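Local structure of aerobactin synthase IucA (Klebsiella pneumoniae subsp. pneumoniae, 5JM8) at residues 310-313 against 314-318; 413-416 against 417-421; 516-519 against 520-523. The protein is an ATP-dependent synthetase of the NIS family that probably joins citrate to an acetylated hydroxylysine in building the siderophore aerobactin. All coordinates share one frame; numbering follows the deposited sequence.

Contact 1 of 3, residues 310-313 against 314-318; sequences DDWQ and TLQAR
Trp312 and Gln316, one helical turn apart, form the buried side of this contact. The Gln316 N-H meets Trp312 O at 2.7 Å. Their side chains turn the same way: Gln316 CG is anti to its backbone N (chi1 -178°), and the chain then bends, bringing OE1 to a water 2.7 Å away. That water also takes the indole N-H, lying 2.7 Å from Trp312 NE1 in the plane of the ring, so it bridges two buried polar groups. The other amide atom, Gln316 NE2, is held by Phe322 O. Trp460 and Val324 close round the Trp312 ring, and Leu315, also buried, packs on Tyr420.

The Asp310 and Asp311 side chains are looser, with exposed carboxylates. Acidic residues suit a first helical turn, where they can offset the partial positive charge of the amides. The backbone oxygen Asp310 O, by contrast, is gripped twice by Thr314, N at 2.7 Å and OG1 at 2.8 Å, from opposite faces of the carbonyl plane. Gln313, Thr314 and Ala317 pack on Gln396 of the second subunit. The arrangement is that of a short amphipathic alpha-helix, with a threonine hydroxyl bonded back to the carbonyl four residues earlier.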
loop_
_atom_site.group_PDB
_atom_site.type_symbol
_atom_site.label_atom_id
_atom_site.label_comp_id
_atom_site.label_asym_id
_atom_site.label_seq_id
_atom_site.Cartn_x
_atom_site.Cartn_y
_atom_site.Cartn_z
ATOM N N ASP A 310 26.958 -13.184 24.411
ATOM C CA ASP A 310 27.792 -12.196 23.744
ATOM C C ASP A 310 28.489 -12.770 22.508
ATOM O O ASP A 310 28.755 -12.043 21.552
ATOM C CB ASP A 310 28.833 -11.637 24.716
ATOM C CG ASP A 310 28.205 -10.897 25.882
ATOM O OD1 ASP A 310 27.124 -10.300 25.698
ATOM O OD2 ASP A 310 28.795 -10.910 26.982
ATOM N N ASP A 311 28.793 -14.064 22.528
ATOM C CA ASP A 311 29.452 -14.699 21.387
ATOM C C ASP A 311 28.508 -14.815 20.191
ATOM O O ASP A 311 28.934 -14.674 19.044
ATOM C CB ASP A 311 29.988 -16.081 21.766
ATOM C CG ASP A 311 31.266 -16.014 22.580
ATOM O OD1 ASP A 311 31.845 -14.914 22.704
ATOM O OD2 ASP A 311 31.698 -17.071 23.084
ATOM N N TRP A 312 27.232 -15.082 20.455
ATOM C CA TRP A 312 26.220 -15.004 19.408
ATOM C C TRP A 312 26.176 -13.586 18.874
ATOM O O TRP A 312 26.147 -13.354 17.667
ATOM C CB TRP A 312 24.838 -15.395 19.928
ATOM C CG TRP A 312 23.782 -15.282 18.875
ATOM C CD1 TRP A 312 23.161 -14.141 18.452
ATOM C CD2 TRP A 312 23.224 -16.351 18.106
ATOM N NE1 TRP A 312 22.252 -14.436 17.466
ATOM C CE2 TRP A 312 22.270 -15.786 17.235
ATOM C CE3 TRP A 312 23.436 -17.733 18.068
ATOM C CZ2 TRP A 312 21.531 -16.553 16.340
ATOM C CZ3 TRP A 312 22.702 -18.493 17.179
ATOM C CH2 TRP A 312 21.760 -17.901 16.325
ATOM N N GLN A 313 26.150 -12.647 19.812
ATOM C CA GLN A 313 26.181 -11.225 19.514
ATOM C C GLN A 313 27.362 -10.893 18.608
ATOM O O GLN A 313 27.244 -10.100 17.672
ATOM C CB GLN A 313 26.266 -10.431 20.818
ATOM C CG GLN A 313 25.520 -9.124 20.802
ATOM C CD GLN A 313 25.664 -8.355 22.102
ATOM O OE1 GLN A 313 26.538 -8.648 22.918
ATOM N NE2 GLN A 313 24.810 -7.358 22.296
ATOM N N THR A 314 28.500 -11.517 18.896
ATOM C CA THR A 314 29.709 -11.339 18.106
ATOM C C THR A 314 29.518 -11.924 16.715
ATOM O O THR A 314 29.912 -11.321 15.714
ATOM C CB THR A 314 30.923 -12.011 18.781
ATOM O OG1 THR A 314 31.101 -11.480 20.099
ATOM C CG2 THR A 314 32.195 -11.782 17.971
ATOM N N LEU A 315 28.908 -13.104 16.663
ATOM C CA LEU A 315 28.652 -13.782 15.399
ATOM C C LEU A 315 27.700 -12.960 14.538
ATOM O O LEU A 315 27.916 -12.802 13.338
ATOM C CB LEU A 315 28.074 -15.180 15.643
ATOM C CG LEU A 315 27.580 -15.955 14.418
ATOM C CD1 LEU A 315 28.726 -16.304 13.480
ATOM C CD2 LEU A 315 26.840 -17.211 14.846
ATOM N N GLN A 316 26.649 -12.435 15.162
ATOM C CA GLN A 316 25.644 -11.651 14.450
ATOM C C GLN A 316 26.246 -10.367 13.895
ATOM O O GLN A 316 25.853 -9.896 12.828
ATOM C CB GLN A 316 24.467 -11.319 15.373
ATOM C CG GLN A 316 23.343 -10.533 14.703
ATOM C CD GLN A 316 22.680 -11.296 13.569
ATOM O OE1 GLN A 316 21.756 -12.078 13.790
ATOM N NE2 GLN A 316 23.144 -11.065 12.347
ATOM N N ALA A 317 27.197 -9.799 14.627
ATOM C CA ALA A 317 27.842 -8.558 14.221
ATOM C C ALA A 317 28.711 -8.775 12.990
ATOM O O ALA A 317 28.801 -7.911 12.117
ATOM C CB ALA A 317 28.677 -8.003 15.360
ATOM N N ARG A 318 29.346 -9.940 12.932
ATOM C CA ARG A 318 30.252 -10.283 11.842
ATOM C C ARG A 318 29.483 -10.557 10.555
ATOM O O ARG A 318 29.992 -10.337 9.454
ATOM C CB ARG A 318 31.091 -11.499 12.231
ATOM C CG ARG A 318 32.098 -11.942 11.189
ATOM C CD ARG A 318 32.881 -13.139 11.697
ATOM N NE ARG A 318 33.807 -13.680 10.704
ATOM C CZ ARG A 318 34.612 -14.714 10.925
ATOM N NH1 ARG A 318 34.608 -15.324 12.105
ATOM N NH2 ARG A 318 35.423 -15.143 9.968
HETATM O O HOH W 1 20.944 -12.432 16.321
#

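Contact 2 of 3, residues 413-416 against 417-421; sequences LFTA and EADYG
Thr415 and Asp419 lie one turn apart, and their side chains cross obliquely, with the methyl group CG2 of Thr415 3.3 Å from the carboxylate oxygen OD2 of Asp419. The threonine rotation (chi1 -60°) explains the approach: OG1 sits beside the backbone N and bonds back to Lys411 O, leaving CG2 to face the aspartate. A beta-branched residue suits this place because one arm bonds within the helix, while the methyl lies against the ion pair of Asp419 and Arg318. The carboxylate itself is committed outside the helix, OD2 to Arg318 in that salt bridge and OD1 to the backbone N of Thr525, which should fix its rotation.

Tyr420 stands next along the chain, with its ring edge turned to the backbone: Thr415 O lies in the ring plane, 4.0 Å from CD1. The same carbonyl oxygen accepts the N-H of Asp419 at 2.9 Å. The ring packs on Thr314 and Leu315 of helix 310-318. On another side of the helix, Phe414 meets the ring of Phe482 edge to face. Ala418, buried and small, packs on Val524.

The outer backbone bonds are the weak ones: Glu417 N to Leu413 O at 3.5 Å and Tyr420 N to Ala416 O at 3.4 Å. Gly421 then leaves the helical region with positive phi (84°), a conformation in which a CB would press on the preceding carbonyl oxygen. This is the familiar glycine-terminated C-terminal end of an alpha-helix.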
loop_
_atom_site.group_PDB
_atom_site.type_symbol
_atom_site.label_atom_id
_atom_site.label_comp_id
_atom_site.label_asym_id
_atom_site.label_seq_id
_atom_site.Cartn_x
_atom_site.Cartn_y
_atom_site.Cartn_z
ATOM N N LEU A 413 27.176 -19.814 7.362
ATOM C CA LEU A 413 26.862 -21.152 7.855
ATOM C C LEU A 413 28.109 -22.002 8.104
ATOM O O LEU A 413 28.188 -22.711 9.108
ATOM C CB LEU A 413 25.935 -21.865 6.871
ATOM C CG LEU A 413 24.518 -21.292 6.773
ATOM C CD1 LEU A 413 23.780 -21.889 5.586
ATOM C CD2 LEU A 413 23.736 -21.527 8.057
ATOM N N PHE A 414 29.075 -21.936 7.191
ATOM C CA PHE A 414 30.340 -22.646 7.365
ATOM C C PHE A 414 31.179 -22.016 8.474
ATOM O O PHE A 414 31.946 -22.704 9.146
ATOM C CB PHE A 414 31.143 -22.655 6.062
ATOM C CG PHE A 414 30.720 -23.717 5.086
ATOM C CD1 PHE A 414 31.056 -25.044 5.294
ATOM C CD2 PHE A 414 30.011 -23.381 3.945
ATOM C CE1 PHE A 414 30.676 -26.018 4.389
ATOM C CE2 PHE A 414 29.628 -24.351 3.037
ATOM C CZ PHE A 414 29.961 -25.669 3.259
ATOM N N THR A 415 31.038 -20.704 8.649
ATOM C CA THR A 415 31.802 -19.971 9.657
ATOM C C THR A 415 31.220 -20.174 11.051
ATOM O O THR A 415 31.954 -20.234 12.037
ATOM C CB THR A 415 31.841 -18.460 9.351
ATOM O OG1 THR A 415 32.447 -18.240 8.071
ATOM C CG2 THR A 415 32.639 -17.715 10.411
ATOM N N ALA A 416 29.898 -20.270 11.129
ATOM C CA ALA A 416 29.220 -20.498 12.400
ATOM C C ALA A 416 29.640 -21.831 13.015
ATOM O O ALA A 416 29.763 -21.950 14.234
ATOM C CB ALA A 416 27.718 -20.459 12.209
ATOM N N GLU A 417 29.851 -22.832 12.166
ATOM C CA GLU A 417 30.310 -24.141 12.620
ATOM C C GLU A 417 31.799 -24.127 12.955
ATOM O O GLU A 417 32.215 -24.633 13.994
ATOM C CB GLU A 417 30.029 -25.207 11.554
ATOM C CG GLU A 417 30.478 -26.621 11.934
ATOM C CD GLU A 417 31.974 -26.846 11.770
ATOM O OE1 GLU A 417 32.534 -26.420 10.738
ATOM O OE2 GLU A 417 32.591 -27.440 12.682
ATOM N N ALA A 418 32.601 -23.560 12.062
ATOM C CA ALA A 418 34.048 -23.597 12.219
ATOM C C ALA A 418 34.522 -22.762 13.406
ATOM O O ALA A 418 35.244 -23.257 14.270
ATOM C CB ALA A 418 34.720 -23.123 10.947
ATOM N N ASP A 419 34.106 -21.500 13.451
ATOM C CA ASP A 419 34.621 -20.569 14.448
ATOM C C ASP A 419 33.908 -20.655 15.799
ATOM O O ASP A 419 34.521 -20.385 16.831
ATOM C CB ASP A 419 34.537 -19.135 13.913
ATOM C CG ASP A 419 35.474 -18.893 12.738
ATOM O OD1 ASP A 419 36.223 -19.822 12.367
ATOM O OD2 ASP A 419 35.473 -17.769 12.191
ATOM N N TYR A 420 32.629 -21.029 15.798
ATOM C CA TYR A 420 31.827 -21.033 17.025
ATOM C C TYR A 420 31.276 -22.412 17.397
ATOM O O TYR A 420 30.804 -22.612 18.517
ATOM C CB TYR A 420 30.661 -20.046 16.896
ATOM C CG TYR A 420 31.085 -18.615 16.652
ATOM C CD1 TYR A 420 31.437 -18.183 15.378
ATOM C CD2 TYR A 420 31.121 -17.694 17.688
ATOM C CE1 TYR A 420 31.819 -16.876 15.147
ATOM C CE2 TYR A 420 31.501 -16.383 17.465
ATOM C CZ TYR A 420 31.852 -15.981 16.195
ATOM O OH TYR A 420 32.232 -14.679 15.966
ATOM N N GLY A 421 31.310 -23.355 16.461
ATOM C CA GLY A 421 30.858 -24.712 16.732
ATOM C C GLY A 421 29.358 -24.910 16.596
ATOM O O GLY A 421 28.818 -25.918 17.054
#

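Contact 3 of 3, residues 516-519 against 520-523; sequences LLAE and MRDQ
Leu516 O accepts the N-H of Met520 at 3.1 Å, and Leu517 O accepts that of Arg521 at 3.2 Å; both are regular alpha-helical bonds. The pattern then changes, for Asp522 N turns to Glu519 O, three residues back, in a weak bond of 3.3 Å. Gln523 N also reaches three residues back, to Met520 O, in a firmer bond of 2.8 Å.

Around this backbone, Met520 carries most of the side-chain contact. With chi1 at -72°, its CG sits beside the backbone N and comes to 3.2 Å from Leu516 O. The extended chi2 carries SD to 4.4 Å from Leu517 CD2, and the bend at chi3 (44°) turns the methyl CE onto Phe414 of helix 394-420. Arg521 goes another way, its NH2 4.3 Å from Ala518 CB, where a small residue leaves room for the long chain to lie along helix 528-535. There it packs on Leu530 and Leu534 and makes a long, weak ion pair with Glu535.

The chemistry implies division of labour: Leu516, Leu517 and Met520 pack against helix 394-420, whereas Glu519, Asp522 and Gln523 are exposed, and the acceptor moves from four residues back to three, as is common near a helix end.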
loop_
_atom_site.group_PDB
_atom_site.type_symbol
_atom_site.label_atom_id
_atom_site.label_comp_id
_atom_site.label_asym_id
_atom_site.label_seq_id
_atom_site.Cartn_x
_atom_site.Cartn_y
_atom_site.Cartn_z
ATOM N N LEU A 516 35.355 -19.950 -4.050
ATOM C CA LEU A 516 34.917 -19.172 -2.904
ATOM C C LEU A 516 34.936 -20.002 -1.622
ATOM O O LEU A 516 35.205 -19.472 -0.545
ATOM C CB LEU A 516 33.521 -18.606 -3.164
ATOM C CG LEU A 516 33.449 -17.666 -4.374
ATOM C CD1 LEU A 516 32.024 -17.211 -4.625
ATOM C CD2 LEU A 516 34.364 -16.462 -4.192
ATOM N N LEU A 517 34.665 -21.299 -1.737
ATOM C CA LEU A 517 34.744 -22.195 -0.585
ATOM C C LEU A 517 36.192 -22.332 -0.121
ATOM O O LEU A 517 36.458 -22.525 1.065
ATOM C CB LEU A 517 34.173 -23.577 -0.917
ATOM C CG LEU A 517 32.653 -23.736 -1.042
ATOM C CD1 LEU A 517 32.299 -25.156 -1.453
ATOM C CD2 LEU A 517 31.949 -23.378 0.255
ATOM N N ALA A 518 37.124 -22.228 -1.064
ATOM C CA ALA A 518 38.545 -22.354 -0.761
ATOM C C ALA A 518 39.075 -21.084 -0.101
ATOM O O ALA A 518 39.905 -21.149 0.807
ATOM C CB ALA A 518 39.334 -22.667 -2.026
ATOM N N GLU A 519 38.597 -19.931 -0.563
ATOM C CA GLU A 519 38.938 -18.660 0.063
ATOM C C GLU A 519 38.519 -18.684 1.526
ATOM O O GLU A 519 39.268 -18.266 2.410
ATOM C CB GLU A 519 38.256 -17.489 -0.650
ATOM C CG GLU A 519 38.774 -17.206 -2.051
ATOM C CD GLU A 519 38.042 -16.055 -2.719
ATOM O OE1 GLU A 519 37.177 -15.434 -2.063
ATOM O OE2 GLU A 519 38.329 -15.772 -3.902
ATOM N N MET A 520 37.313 -19.188 1.764
ATOM C CA MET A 520 36.718 -19.190 3.095
ATOM C C MET A 520 37.484 -20.077 4.069
ATOM O O MET A 520 37.681 -19.709 5.228
ATOM C CB MET A 520 35.262 -19.656 3.020
ATOM C CG MET A 520 34.308 -18.654 2.385
ATOM S SD MET A 520 32.685 -19.355 1.996
ATOM C CE MET A 520 32.362 -20.297 3.486
ATOM N N ARG A 521 37.899 -21.247 3.596
ATOM C CA ARG A 521 38.627 -22.207 4.421
ATOM C C ARG A 521 39.879 -21.590 5.033
ATOM O O ARG A 521 40.269 -21.935 6.148
ATOM C CB ARG A 521 39.006 -23.434 3.588
ATOM C CG ARG A 521 39.869 -24.460 4.323
ATOM C CD ARG A 521 40.383 -25.528 3.378
ATOM N NE ARG A 521 41.075 -24.944 2.234
ATOM C CZ ARG A 521 41.515 -25.634 1.189
ATOM N NH1 ARG A 521 41.336 -26.947 1.132
ATOM N NH2 ARG A 521 42.132 -25.005 0.198
ATOM N N ASP A 522 40.509 -20.682 4.295
ATOM C CA ASP A 522 41.715 -20.008 4.767
ATOM C C ASP A 522 41.431 -19.042 5.923
ATOM O O ASP A 522 42.345 -18.653 6.650
ATOM C CB ASP A 522 42.382 -19.249 3.615
ATOM C CG ASP A 522 42.919 -20.174 2.529
ATOM O OD1 ASP A 522 43.057 -21.392 2.784
ATOM O OD2 ASP A 522 43.215 -19.679 1.420
ATOM N N GLN A 523 40.174 -18.628 6.059
ATOM C CA GLN A 523 39.783 -17.657 7.082
ATOM C C GLN A 523 39.112 -18.213 8.333
ATOM O O GLN A 523 38.835 -17.468 9.269
ATOM C CB GLN A 523 38.870 -16.595 6.462
ATOM C CG GLN A 523 39.568 -15.664 5.488
ATOM C CD GLN A 523 40.558 -14.746 6.174
ATOM O OE1 GLN A 523 40.174 -13.764 6.808
ATOM N NE2 GLN A 523 41.842 -15.063 6.051
#

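Overall arrangement
From the N terminus the three contacts run in series, none nested in or crossing another, and none closes a loop, because each joins adjacent turns of one continuous stretch. Contact 1 spans helix 310-318, contact 2 the last turns of helix 394-420, and contact 3 the last turns of helix 506-521. In space contact 2 stands between the others, its centre about 12 Å from that of contact 1 and about 13 Å from that of contact 3. It meets contact 1 through charge and a tyrosine, and contact 3 through apolar side chains. Helix 394-420 thus links helices 310-318 and 506-521, with the second subunit bordering only contact 1.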